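Local coordinates for protein cytosolic IMP-GMP specific 5'-nucleotidase (Legionella pneumophila subsp. pneumophila, PDB 4OHF) that probably hydrolyses IMP and GMP to their nucleosides and phosphate as a magnesium-dependent cytosolic 5'-nucleotidase of the HAD clan, at residues F132-Y136 and I156-Q161; V324-E330 and E407-R411; K174-I178 and Y215-L219. One frame throughout, in Å; residues are numbered along the deposited sequence.

Contact 1. Residues F132-Y136 and I156-Q161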
loop_
_atom_site.group_PDB
_atom_site.type_symbol
_atom_site.label_atom_id
_atom_site.label_comp_id
_atom_site.label_asym_id
_atom_site.label_seq_id
_atom_site.Cartn_x
_atom_site.Cartn_y
_atom_site.Cartn_z
ATOM N N PHE B 132 8.905 -5.849 27.313
ATOM C CA PHE B 132 9.518 -5.921 25.998
ATOM C C PHE B 132 10.656 -4.912 25.886
ATOM O O PHE B 132 11.765 -5.266 25.476
ATOM C CB PHE B 132 8.479 -5.642 24.909
ATOM C CG PHE B 132 8.904 -6.082 23.526
ATOM C CD1 PHE B 132 10.107 -5.657 22.978
ATOM C CD2 PHE B 132 8.085 -6.912 22.766
ATOM C CE1 PHE B 132 10.495 -6.049 21.691
ATOM C CE2 PHE B 132 8.463 -7.313 21.476
ATOM C CZ PHE B 132 9.673 -6.877 20.941
ATOM N N CYS B 133 10.378 -3.662 26.251
ATOM C CA CYS B 133 11.372 -2.592 26.177
ATOM C C CYS B 133 12.599 -2.857 27.029
ATOM O O CYS B 133 13.721 -2.730 26.553
ATOM C CB CYS B 133 10.757 -1.255 26.583
ATOM S SG CYS B 133 9.687 -0.525 25.330
ATOM N N ILE B 134 12.389 -3.219 28.286
ATOM C CA ILE B 134 13.510 -3.496 29.171
ATOM C C ILE B 134 14.371 -4.625 28.603
ATOM O O ILE B 134 15.590 -4.479 28.459
ATOM C CB ILE B 134 13.034 -3.898 30.566
ATOM C CG1 ILE B 134 12.299 -2.723 31.218
ATOM C CG2 ILE B 134 14.225 -4.341 31.399
ATOM C CD1 ILE B 134 11.663 -3.061 32.544
ATOM N N LEU B 135 13.734 -5.745 28.268
ATOM C CA LEU B 135 14.465 -6.869 27.712
ATOM C C LEU B 135 15.201 -6.477 26.428
ATOM O O LEU B 135 16.408 -6.676 26.323
ATOM C CB LEU B 135 13.522 -8.030 27.421
ATOM C CG LEU B 135 14.220 -9.284 26.877
ATOM C CD1 LEU B 135 15.292 -9.690 27.850
ATOM C CD2 LEU B 135 13.234 -10.422 26.676
ATOM N N TYR B 136 14.481 -5.916 25.457
ATOM C CA TYR B 136 15.093 -5.523 24.195
ATOM C C TYR B 136 16.278 -4.607 24.435
ATOM O O TYR B 136 17.319 -4.737 23.799
ATOM C CB TYR B 136 14.088 -4.808 23.304
ATOM C CG TYR B 136 14.621 -4.521 21.918
ATOM C CD1 TYR B 136 14.850 -5.553 21.013
ATOM C CD2 TYR B 136 14.891 -3.219 21.512
ATOM C CE1 TYR B 136 15.332 -5.297 19.731
ATOM C CE2 TYR B 136 15.377 -2.947 20.233
ATOM C CZ TYR B 136 15.595 -3.990 19.347
ATOM O OH TYR B 136 16.089 -3.720 18.092
ATOM N N ILE B 156 16.512 -9.703 16.647
ATOM C CA ILE B 156 16.275 -9.809 18.079
ATOM C C ILE B 156 14.849 -9.372 18.414
ATOM O O ILE B 156 14.112 -10.102 19.069
ATOM C CB ILE B 156 17.284 -8.946 18.853
ATOM C CG1 ILE B 156 18.704 -9.352 18.444
ATOM C CG2 ILE B 156 17.084 -9.113 20.358
ATOM C CD1 ILE B 156 19.810 -8.589 19.154
ATOM N N ALA B 157 14.456 -8.191 17.950
ATOM C CA ALA B 157 13.111 -7.689 18.204
ATOM C C ALA B 157 12.042 -8.683 17.775
ATOM O O ALA B 157 11.055 -8.876 18.483
ATOM C CB ALA B 157 12.898 -6.370 17.489
ATOM N N GLN B 158 12.231 -9.315 16.620
ATOM C CA GLN B 158 11.254 -10.290 16.129
ATOM C C GLN B 158 11.272 -11.580 16.945
ATOM O O GLN B 158 10.219 -12.181 17.201
ATOM C CB GLN B 158 11.501 -10.584 14.652
ATOM C CG GLN B 158 11.305 -9.350 13.772
ATOM C CD GLN B 158 11.495 -9.638 12.295
ATOM O OE1 GLN B 158 12.520 -10.191 11.887
ATOM N NE2 GLN B 158 10.508 -9.261 11.484
ATOM N N ASP B 159 12.459 -12.003 17.365
ATOM C CA ASP B 159 12.557 -13.208 18.178
ATOM C C ASP B 159 11.793 -12.982 19.471
ATOM O O ASP B 159 10.939 -13.792 19.855
ATOM C CB ASP B 159 14.012 -13.546 18.511
ATOM C CG ASP B 159 14.779 -14.110 17.318
ATOM O OD1 ASP B 159 14.140 -14.596 16.349
ATOM O OD2 ASP B 159 16.030 -14.075 17.369
ATOM N N VAL B 160 12.107 -11.870 20.133
ATOM C CA VAL B 160 11.460 -11.510 21.382
ATOM C C VAL B 160 9.946 -11.485 21.213
ATOM O O VAL B 160 9.227 -12.020 22.056
ATOM C CB VAL B 160 11.945 -10.136 21.888
ATOM C CG1 VAL B 160 11.140 -9.718 23.090
ATOM C CG2 VAL B 160 13.413 -10.201 22.249
ATOM N N GLN B 161 9.457 -10.887 20.125
ATOM C CA GLN B 161 8.010 -10.821 19.894
ATOM C C GLN B 161 7.451 -12.224 19.760
ATOM O O GLN B 161 6.348 -12.513 20.221
ATOM C CB GLN B 161 7.683 -10.021 18.630
ATOM C CG GLN B 161 6.185 -9.920 18.322
ATOM C CD GLN B 161 5.393 -9.228 19.427
ATOM O OE1 GLN B 161 5.722 -8.112 19.838
ATOM N NE2 GLN B 161 4.340 -9.885 19.904
#
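Helices 129-143 and 153-170 meet where Phe-132 faces Val-160 and Tyr-136 faces Ala-157, the axes of the short segments passing 10.8 Å apart with their N-to-C directions at 134°. Phe-132 has the largest buried share of the contact. With CG anti to the backbone N (chi1 -163°), its ring reaches across to the second helix, and Val-160 places one methyl squarely over a face: CG1 lies 3.8 Å from the ring centroid, 10° off the normal, a CH-pi contact. The same methyl is met from the first helix by Leu-135, whose CD2 lies 4.2 Å from Val-160 CG1. A beta-branched valine suits this place because one of its branches can meet both a ring and a leucine.

The rim of the Phe-132 ring points at oxygens instead. CZ lies 3.5 Å from Ala-157 O, near the ring plane, while CE2 faces Gln-161 OE1. Gln-161 crosses the phenylalanine at about a right angle, and the bond from its NE2 to Asp-165 OD1 limits rotation of the amide. Ala-157 O also receives the helical bond from Gln-161 N.

One turn along the first helix, Tyr-136 lies against the second helix, its CE1 3.5 Å from Ala-157 CB and 4.2 Å from Ile-156 CB. The small alanine allows the phenol to lie close to the backbone of helix 153-170. Ile-74 of strand 73-75 touches the side chains of both Phe-132 and Tyr-136, and helix 33-51 covers Leu-135, so the pair is built into the protein interior.

The chemistry is therefore chiefly hydrophobic, with weak electrostatics at the margin: a methyl group, Val-160 CG1, meets one electron-rich face of Phe-132, and carbonyl oxygens lie beside its weakly positive C-H edge, which probably favours this orientation of the ring.

Contact 2. Residues V324-E330 and E407-R411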
loop_
_atom_site.group_PDB
_atom_site.type_symbol
_atom_site.label_atom_id
_atom_site.label_comp_id
_atom_site.label_asym_id
_atom_site.label_seq_id
_atom_site.Cartn_x
_atom_site.Cartn_y
_atom_site.Cartn_z
ATOM N N VAL B 324 -6.430 2.955 32.085
ATOM C CA VAL B 324 -4.974 3.092 32.030
ATOM C C VAL B 324 -4.403 3.003 33.446
ATOM O O VAL B 324 -4.326 3.996 34.168
ATOM C CB VAL B 324 -4.570 4.424 31.396
ATOM C CG1 VAL B 324 -3.071 4.481 31.210
ATOM C CG2 VAL B 324 -5.269 4.587 30.067
ATOM N N GLU B 325 -4.015 1.795 33.833
ATOM C CA GLU B 325 -3.469 1.527 35.156
ATOM C C GLU B 325 -2.408 2.530 35.610
ATOM O O GLU B 325 -2.416 2.950 36.764
ATOM C CB GLU B 325 -2.891 0.104 35.190
ATOM C CG GLU B 325 -2.096 -0.242 36.448
ATOM C CD GLU B 325 -2.931 -0.923 37.519
ATOM O OE1 GLU B 325 -2.854 -2.173 37.615
ATOM O OE2 GLU B 325 -3.668 -0.223 38.261
ATOM N N GLU B 326 -1.505 2.919 34.711
ATOM C CA GLU B 326 -0.433 3.846 35.065
ATOM C C GLU B 326 -0.856 5.248 35.493
ATOM O O GLU B 326 -0.050 5.984 36.057
ATOM C CB GLU B 326 0.581 3.956 33.928
ATOM C CG GLU B 326 1.303 2.658 33.622
ATOM C CD GLU B 326 0.519 1.722 32.724
ATOM O OE1 GLU B 326 -0.686 1.972 32.498
ATOM O OE2 GLU B 326 1.116 0.723 32.244
ATOM N N LEU B 327 -2.093 5.637 35.222
ATOM C CA LEU B 327 -2.561 6.952 35.648
ATOM C C LEU B 327 -2.340 7.094 37.140
ATOM O O LEU B 327 -2.139 8.193 37.636
ATOM C CB LEU B 327 -4.052 7.113 35.384
ATOM C CG LEU B 327 -4.514 7.806 34.115
ATOM C CD1 LEU B 327 -6.038 7.846 34.150
ATOM C CD2 LEU B 327 -3.928 9.206 34.031
ATOM N N GLY B 328 -2.405 5.973 37.851
ATOM C CA GLY B 328 -2.204 5.991 39.289
ATOM C C GLY B 328 -0.971 6.806 39.650
ATOM O O GLY B 328 -1.062 7.903 40.226
ATOM N N GLU B 329 0.197 6.287 39.289
ATOM C CA GLU B 329 1.421 6.996 39.596
ATOM C C GLU B 329 1.606 8.348 38.898
ATOM O O GLU B 329 2.156 9.262 39.498
ATOM C CB GLU B 329 2.624 6.082 39.374
ATOM C CG GLU B 329 3.089 5.464 40.682
ATOM C CD GLU B 329 3.161 6.516 41.828
ATOM O OE1 GLU B 329 3.877 7.542 41.670
ATOM O OE2 GLU B 329 2.503 6.322 42.884
ATOM N N GLU B 330 1.140 8.503 37.661
ATOM C CA GLU B 330 1.276 9.792 36.977
ATOM C C GLU B 330 0.591 10.897 37.778
ATOM O O GLU B 330 1.181 11.935 38.048
ATOM C CB GLU B 330 0.643 9.742 35.592
ATOM C CG GLU B 330 1.467 9.047 34.541
ATOM C CD GLU B 330 2.288 10.008 33.705
ATOM O OE1 GLU B 330 1.707 10.948 33.121
ATOM O OE2 GLU B 330 3.514 9.809 33.627
ATOM N N GLU B 407 10.502 10.325 31.802
ATOM C CA GLU B 407 9.575 11.390 32.139
ATOM C C GLU B 407 8.154 10.817 32.138
ATOM O O GLU B 407 7.981 9.619 32.338
ATOM C CB GLU B 407 9.739 12.549 31.144
ATOM C CG GLU B 407 10.961 13.423 31.439
ATOM C CD GLU B 407 11.605 14.042 30.193
ATOM O OE1 GLU B 407 12.525 14.882 30.350
ATOM O OE2 GLU B 407 11.204 13.688 29.056
ATOM N N ARG B 408 7.155 11.663 31.904
ATOM C CA ARG B 408 5.748 11.245 31.922
ATOM C C ARG B 408 5.247 10.395 30.772
ATOM O O ARG B 408 5.736 10.479 29.641
ATOM C CB ARG B 408 4.841 12.468 32.027
ATOM C CG ARG B 408 4.678 12.972 33.434
ATOM C CD ARG B 408 3.962 14.297 33.477
ATOM N NE ARG B 408 4.912 15.395 33.425
ATOM C CZ ARG B 408 4.561 16.670 33.516
ATOM N NH1 ARG B 408 3.277 16.986 33.659
ATOM N NH2 ARG B 408 5.485 17.623 33.477
ATOM N N VAL B 409 4.245 9.583 31.077
ATOM C CA VAL B 409 3.632 8.716 30.087
ATOM C C VAL B 409 2.828 9.539 29.089
ATOM O O VAL B 409 2.879 9.270 27.893
ATOM C CB VAL B 409 2.678 7.690 30.756
ATOM C CG1 VAL B 409 1.815 7.015 29.720
ATOM C CG2 VAL B 409 3.484 6.655 31.519
ATOM N N PHE B 410 2.103 10.547 29.580
ATOM C CA PHE B 410 1.250 11.366 28.720
ATOM C C PHE B 410 1.884 12.608 28.100
ATOM O O PHE B 410 1.304 13.224 27.205
ATOM C CB PHE B 410 -0.023 11.769 29.481
ATOM C CG PHE B 410 -0.960 10.612 29.772
ATOM C CD1 PHE B 410 -2.018 10.317 28.906
ATOM C CD2 PHE B 410 -0.791 9.821 30.910
ATOM C CE1 PHE B 410 -2.881 9.268 29.173
ATOM C CE2 PHE B 410 -1.656 8.766 31.181
ATOM C CZ PHE B 410 -2.701 8.486 30.315
ATOM N N ARG B 411 3.073 12.980 28.551
ATOM C CA ARG B 411 3.723 14.172 28.005
ATOM C C ARG B 411 5.051 13.871 27.340
ATOM O O ARG B 411 5.831 13.076 27.847
ATOM C CB ARG B 411 3.934 15.220 29.112
ATOM C CG ARG B 411 2.655 15.832 29.670
ATOM C CD ARG B 411 1.923 16.695 28.642
ATOM N NE ARG B 411 0.592 16.163 28.326
ATOM C CZ ARG B 411 -0.487 16.278 29.103
ATOM N NH1 ARG B 411 -0.409 16.918 30.266
ATOM N NH2 ARG B 411 -1.655 15.761 28.711
#
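Glu-330 reaches from helix 327-336 to the backbone of Val-409 and makes the hydrogen bond of this contact, from Val-409 N to Glu-330 OE2. The bond is 2.7 Å long and nearly straight, 169° at the hydrogen, although the N-H approaches from above the carboxylate plane, 51° out of it. The glutamate chain bends at chi2 (-96°), which brings OE2 against the backbone of Val-409. A glutamate suits the place because it is long enough to span the gap and can accept the backbone N-H of a residue in a loop.

Contacts of the carboxylate with carbon surround that bond. Glu-330 OE2 lies 3.4 Å from Arg-408 CB, so the arginine offers its aliphatic stem here while its guanidinium leads away; Arg-408 NE stays 5.5 Å from Glu-330 OE1, an attraction through space at most. The other carboxylate oxygen, Glu-330 OE1, lies near the plane of the Phe-410 ring, 3.5 Å from CD2, facing the C-H edge.

The first segment belongs to the HAD-type Rossmann-like core: Val-324 directly follows the parallel strand 319-323, and a type I turn from Val-324 to Leu-327 leads into helix 327-336. The metal-binding Asp-303 is about 7 Å from Val-324, side chain to side chain.

Apolar packing is concentrated on Phe-410. Leu-327 crosses it at about a right angle, with CD2 3.7 Å from CE2 of the ring. Val-324 and Phe-410 approach each other from opposite directions, Val-324 CG1 lying 4.1 Å from Phe-410 CZ. Ala-420 of helix 418-426, the helix that carries the GMP-binding Tyr-421, also packs on Phe-410. At the next residue, Arg-411 NH1 forms a salt bridge with Asp-456 of the second subunit, placing the loop beside a subunit boundary.

Contact 3. Residues K174-I178 and Y215-L219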
loop_
_atom_site.group_PDB
_atom_site.type_symbol
_atom_site.label_atom_id
_atom_site.label_comp_id
_atom_site.label_asym_id
_atom_site.label_seq_id
_atom_site.Cartn_x
_atom_site.Cartn_y
_atom_site.Cartn_z
ATOM N N LYS B 174 -0.366 -18.696 32.006
ATOM C CA LYS B 174 -1.646 -18.969 32.657
ATOM C C LYS B 174 -1.499 -19.891 33.864
ATOM O O LYS B 174 -1.994 -19.591 34.951
ATOM C CB LYS B 174 -2.633 -19.605 31.673
ATOM C CG LYS B 174 -2.881 -18.826 30.396
ATOM C CD LYS B 174 -3.809 -17.640 30.607
ATOM C CE LYS B 174 -4.198 -17.039 29.260
ATOM N NZ LYS B 174 -5.002 -15.795 29.395
ATOM N N ASN B 175 -0.817 -21.013 33.670
ATOM C CA ASN B 175 -0.644 -21.980 34.748
ATOM C C ASN B 175 0.073 -21.392 35.951
ATOM O O ASN B 175 -0.300 -21.661 37.094
ATOM C CB ASN B 175 0.102 -23.223 34.248
ATOM C CG ASN B 175 -0.744 -24.084 33.308
ATOM O OD1 ASN B 175 -1.972 -23.934 33.229
ATOM N ND2 ASN B 175 -0.087 -25.004 32.602
ATOM N N ILE B 176 1.099 -20.588 35.698
ATOM C CA ILE B 176 1.840 -19.972 36.780
ATOM C C ILE B 176 0.984 -18.994 37.585
ATOM O O ILE B 176 1.061 -18.980 38.813
ATOM C CB ILE B 176 3.084 -19.227 36.270
ATOM C CG1 ILE B 176 4.100 -20.225 35.730
ATOM C CG2 ILE B 176 3.712 -18.441 37.401
ATOM C CD1 ILE B 176 5.368 -19.586 35.218
ATOM N N ILE B 177 0.168 -18.172 36.923
ATOM C CA ILE B 177 -0.649 -17.243 37.697
ATOM C C ILE B 177 -1.788 -17.995 38.389
ATOM O O ILE B 177 -2.238 -17.590 39.454
ATOM C CB ILE B 177 -1.208 -16.038 36.850
ATOM C CG1 ILE B 177 -2.502 -16.416 36.165
ATOM C CG2 ILE B 177 -0.184 -15.555 35.856
ATOM C CD1 ILE B 177 -3.704 -16.055 36.985
ATOM N N ILE B 178 -2.243 -19.098 37.802
ATOM C CA ILE B 178 -3.311 -19.885 38.421
ATOM C C ILE B 178 -2.805 -20.478 39.731
ATOM O O ILE B 178 -3.504 -20.473 40.737
ATOM C CB ILE B 178 -3.779 -21.053 37.521
ATOM C CG1 ILE B 178 -4.591 -20.525 36.338
ATOM C CG2 ILE B 178 -4.636 -22.001 38.317
ATOM C CD1 ILE B 178 -5.101 -21.627 35.398
ATOM N N TYR B 215 -10.009 -20.948 31.989
ATOM C CA TYR B 215 -9.229 -19.984 32.759
ATOM C C TYR B 215 -10.096 -18.838 33.273
ATOM O O TYR B 215 -9.907 -18.376 34.396
ATOM C CB TYR B 215 -8.095 -19.429 31.893
ATOM C CG TYR B 215 -7.261 -18.363 32.559
ATOM C CD1 TYR B 215 -6.282 -18.690 33.492
ATOM C CD2 TYR B 215 -7.447 -17.021 32.244
ATOM C CE1 TYR B 215 -5.506 -17.703 34.091
ATOM C CE2 TYR B 215 -6.679 -16.030 32.839
ATOM C CZ TYR B 215 -5.707 -16.376 33.763
ATOM O OH TYR B 215 -4.950 -15.387 34.357
ATOM N N SER B 216 -11.043 -18.390 32.458
ATOM C CA SER B 216 -11.921 -17.295 32.848
ATOM C C SER B 216 -12.861 -17.678 33.963
ATOM O O SER B 216 -13.198 -16.856 34.808
ATOM C CB SER B 216 -12.762 -16.823 31.663
ATOM O OG SER B 216 -11.928 -16.477 30.581
ATOM N N LYS B 217 -13.306 -18.927 33.953
ATOM C CA LYS B 217 -14.229 -19.409 34.972
ATOM C C LYS B 217 -13.544 -19.406 36.327
ATOM O O LYS B 217 -14.153 -19.047 37.333
ATOM C CB LYS B 217 -14.718 -20.823 34.621
ATOM C CG LYS B 217 -16.005 -21.214 35.333
ATOM C CD LYS B 217 -16.632 -22.489 34.773
ATOM C CE LYS B 217 -15.810 -23.722 35.115
ATOM N NZ LYS B 217 -16.506 -24.980 34.715
ATOM N N LEU B 218 -12.270 -19.795 36.335
ATOM C CA LEU B 218 -11.468 -19.839 37.555
ATOM C C LEU B 218 -11.238 -18.429 38.103
ATOM O O LEU B 218 -11.584 -18.115 39.251
ATOM C CB LEU B 218 -10.116 -20.453 37.251
ATOM C CG LEU B 218 -9.420 -21.252 38.342
ATOM C CD1 LEU B 218 -7.951 -21.322 37.955
ATOM C CD2 LEU B 218 -9.590 -20.637 39.716
ATOM N N LEU B 219 -10.652 -17.580 37.265
ATOM C CA LEU B 219 -10.332 -16.216 37.644
ATOM C C LEU B 219 -11.544 -15.364 38.036
ATOM O O LEU B 219 -11.488 -14.597 38.998
ATOM C CB LEU B 219 -9.575 -15.539 36.507
ATOM C CG LEU B 219 -8.707 -14.359 36.940
ATOM C CD1 LEU B 219 -7.440 -14.880 37.601
ATOM C CD2 LEU B 219 -8.352 -13.520 35.727
#
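The Tyr-215 ring takes the aliphatic chain of Lys-174 over one face and isoleucine carbons at its edge. Lys-174 CD sits 3.7 Å from the ring centroid, only 4° off the normal, a CH-pi contact. The chain bends at chi2 (-77°) and crosses the tyrosine at about a right angle, carrying NZ to an off-centre cation-pi position 4.3 Å from the centroid. Lysine suits this site because its methylenes can cover the ring while its ammonium reaches on to Ser-211 OG, to which NZ is hydrogen-bonded.

Near the ring plane, Ile-178 CD1 lies 3.7 Å from Tyr-215 CD1, and Ile-177 borders the phenol end, Ile-177 CD1 lying 3.8 Å from Tyr-215 CE1. The hydroxyl is hydrogen-bonded to Tyr-31 OH. Leucines extend the apolar seam: Ile-177 CD1 is 4.0 Å from Leu-219 CD1, and Ile-178 packs on Leu-218.

The two helical segments run almost parallel, 18° between their directions and 11.7 Å between axes. Helix 213-224 follows central strand 204-208. Asp-25, a magnesium ligand on helix 24-28, touches Lys-174, Tyr-215 and Leu-219, while helix 33-51 packs on Ile-177, and helix 181-184 on Ile-177, Leu-218 and Leu-219.

How the contacts relate
From the N terminus, contact 1 comes first, closing a short connection of 19 residues between helices 129-143 and 153-170. The latter is followed directly by helix 172-178, which opens contact 3; 36 residues, including strand 204-208 of the main sheet, return to helix 213-224. Contact 2 closes last, over 76 mostly helical residues that contain the long helices 338-367 and 374-399. The three loops are in series, none nested or crossed, and their centres are 23 to 28 Å apart. Contact 1 joins helices beside strand 73-75, contact 3 borders the magnesium site, and contact 2 ties the end of strand 319-323 and helix 327-336 to the loop after helix 374-399.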